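Local atomic coordinates of probable ss-1,3-N-acetylglucosaminyltransferase (Staphylococcus aureus subsp. aureus N315, PDB entry 6H21), a protein that is a probable glycosyltransferase of family 2 (GT-A clan) with a TarS-type linker domain. Residues 285-290 with 298-303. Numbering follows the deposited sequence.
Sequences KNFANS and IEWLNN
F287 is the residue of 285-290 that packs against helix 294-308, where it meets W300 and L301. Two residues earlier, K285 NZ is hydrogen-bonded to R280 O, near the end of helix 264-281, and K285 O accepts a hydrogen bond from K326 NZ. With CG of F287 set between the backbone N and the carbonyl carbon (chi1 77°), one ring face is placed against W300 CD1. W300 CG is anti to its own backbone N (chi1 -177°), which carries the indole out to meet the ring. The pair is edge-to-face, with the five-membered ring of W300 presenting its edge. The planes meet at 54°, so the arrangement is tilted. The F287 ring and W300 five-membered ring centroids are 4.6 Å apart. W300 CD1 stands over the centre of the phenyl face, 3.6 Å above the F287 plane. W300 NE1 lies beside it, 3.8 Å from F287 CD1. The far end of the phenyl ring reaches L301, with F287 CZ 3.9 Å from L301 CB and 4.0 Å from L301 CD1. All three side chains are buried. The contact joins two parts of the TarS-type linker region: the loop after helix 264-281 and the helix that follows that loop. F245 extends the aromatic cluster by an edge-to-face pairing with W300. A288 comes next, its CB above the centre of the opposite face of the F287 ring. The phenyl is thus sandwiched between this methyl and the indole edge. A type I turn runs from F287 to S290. N289, within it, is hydrogen-bonded through OD1 to N324 ND2 of the second subunit. At S290 the turn closes: F287 O accepts from both S290 N, at 3.0 Å, and S290 OG, at 2.6 Å.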
loop_
_atom_site.group_PDB
_atom_site.type_symbol
_atom_site.label_atom_id
_atom_site.label_comp_id
_atom_site.label_asym_id
_atom_site.label_seq_id
_atom_site.Cartn_x
_atom_site.Cartn_y
_atom_site.Cartn_z
ATOM N N LYS C 285 1.040 -8.435 17.588
ATOM C CA LYS C 285 1.798 -7.585 16.682
ATOM C C LYS C 285 1.220 -7.676 15.257
ATOM O O LYS C 285 1.276 -6.706 14.520
ATOM C CB LYS C 285 3.273 -7.973 16.722
ATOM C CG LYS C 285 3.570 -9.334 16.112
ATOM C CD LYS C 285 5.052 -9.569 15.937
ATOM C CE LYS C 285 5.381 -10.984 15.522
ATOM N NZ LYS C 285 6.567 -11.484 16.255
ATOM N N ASN C 286 0.623 -8.823 14.910
ATOM C CA ASN C 286 0.065 -9.067 13.581
ATOM C C ASN C 286 -1.463 -9.067 13.640
ATOM O O ASN C 286 -2.111 -9.814 12.920
ATOM C CB ASN C 286 0.589 -10.379 12.999
ATOM C CG ASN C 286 2.053 -10.302 12.631
ATOM O OD1 ASN C 286 2.517 -9.281 12.133
ATOM N ND2 ASN C 286 2.785 -11.382 12.851
ATOM N N PHE C 287 -2.032 -8.188 14.473
ATOM C CA PHE C 287 -3.476 -8.149 14.657
ATOM C C PHE C 287 -4.205 -7.760 13.357
ATOM O O PHE C 287 -5.330 -8.197 13.133
ATOM C CB PHE C 287 -3.844 -7.157 15.762
ATOM C CG PHE C 287 -3.777 -5.705 15.359
ATOM C CD1 PHE C 287 -2.579 -5.007 15.387
ATOM C CD2 PHE C 287 -4.915 -5.049 14.910
ATOM C CE1 PHE C 287 -2.514 -3.682 14.989
ATOM C CE2 PHE C 287 -4.846 -3.724 14.509
ATOM C CZ PHE C 287 -3.645 -3.045 14.549
ATOM N N ALA C 288 -3.589 -6.910 12.531
ATOM C CA ALA C 288 -4.330 -6.192 11.444
ATOM C C ALA C 288 -4.939 -7.173 10.427
ATOM O O ALA C 288 -6.070 -6.961 10.012
ATOM C CB ALA C 288 -3.459 -5.138 10.781
ATOM N N ASN C 289 -4.221 -8.245 10.062
ATOM C CA ASN C 289 -4.712 -9.224 9.104
ATOM C C ASN C 289 -5.224 -10.499 9.805
ATOM O O ASN C 289 -5.387 -11.520 9.162
ATOM C CB ASN C 289 -3.627 -9.582 8.088
ATOM C CG ASN C 289 -3.281 -8.440 7.161
ATOM O OD1 ASN C 289 -4.072 -8.074 6.294
ATOM N ND2 ASN C 289 -2.099 -7.889 7.313
ATOM N N SER C 290 -5.443 -10.431 11.128
ATOM C CA SER C 290 -5.846 -11.558 11.946
ATOM C C SER C 290 -7.347 -11.801 11.789
ATOM O O SER C 290 -8.048 -11.053 11.119
ATOM C CB SER C 290 -5.489 -11.327 13.409
ATOM O OG SER C 290 -6.401 -10.421 14.033
ATOM N N ILE C 298 -10.202 -2.063 15.428
ATOM C CA ILE C 298 -10.281 -0.624 15.440
ATOM C C ILE C 298 -9.930 -0.130 16.857
ATOM O O ILE C 298 -9.104 0.783 17.009
ATOM C CB ILE C 298 -11.649 -0.108 14.937
ATOM C CG1 ILE C 298 -11.840 -0.333 13.432
ATOM C CG2 ILE C 298 -11.832 1.360 15.266
ATOM C CD1 ILE C 298 -10.964 0.541 12.545
ATOM N N GLU C 299 -10.522 -0.758 17.882
ATOM C CA GLU C 299 -10.292 -0.340 19.271
ATOM C C GLU C 299 -8.820 -0.584 19.640
ATOM O O GLU C 299 -8.184 0.288 20.231
ATOM C CB GLU C 299 -11.280 -1.032 20.219
ATOM C CG GLU C 299 -11.402 -0.369 21.592
ATOM N N TRP C 300 -8.290 -1.763 19.309
ATOM C CA TRP C 300 -6.877 -2.095 19.549
ATOM C C TRP C 300 -5.946 -1.029 18.932
ATOM O O TRP C 300 -5.055 -0.476 19.611
ATOM C CB TRP C 300 -6.543 -3.499 19.024
ATOM C CG TRP C 300 -5.134 -3.909 19.320
ATOM C CD1 TRP C 300 -4.049 -3.753 18.512
ATOM C CD2 TRP C 300 -4.642 -4.505 20.533
ATOM N NE1 TRP C 300 -2.925 -4.231 19.124
ATOM C CE2 TRP C 300 -3.255 -4.698 20.363
ATOM C CE3 TRP C 300 -5.235 -4.881 21.747
ATOM C CZ2 TRP C 300 -2.450 -5.263 21.352
ATOM C CZ3 TRP C 300 -4.432 -5.429 22.727
ATOM C CH2 TRP C 300 -3.062 -5.625 22.524
ATOM N N LEU C 301 -6.158 -0.732 17.645
ATOM C CA LEU C 301 -5.305 0.196 16.935
ATOM C C LEU C 301 -5.494 1.605 17.499
ATOM O O LEU C 301 -4.556 2.327 17.551
ATOM C CB LEU C 301 -5.623 0.182 15.440
ATOM C CG LEU C 301 -4.864 1.205 14.594
ATOM C CD1 LEU C 301 -3.355 0.990 14.667
ATOM C CD2 LEU C 301 -5.337 1.128 13.147
ATOM N N ASN C 302 -6.725 1.984 17.846
ATOM C CA ASN C 302 -6.951 3.280 18.480
ATOM C C ASN C 302 -6.077 3.458 19.745
ATOM O O ASN C 302 -5.487 4.511 19.929
ATOM C CB ASN C 302 -8.417 3.504 18.828
ATOM C CG ASN C 302 -8.671 4.946 19.203
ATOM O OD1 ASN C 302 -8.525 5.840 18.363
ATOM N ND2 ASN C 302 -9.009 5.183 20.458
ATOM N N ASN C 303 -5.992 2.434 20.599
ATOM C CA ASN C 303 -5.181 2.492 21.818
ATOM C C ASN C 303 -3.693 2.552 21.462
ATOM O O ASN C 303 -2.946 3.299 22.082
ATOM C CB ASN C 303 -5.448 1.301 22.739
ATOM C CG ASN C 303 -6.769 1.421 23.463
ATOM O OD1 ASN C 303 -7.115 2.506 23.921
ATOM N ND2 ASN C 303 -7.515 0.333 23.566
#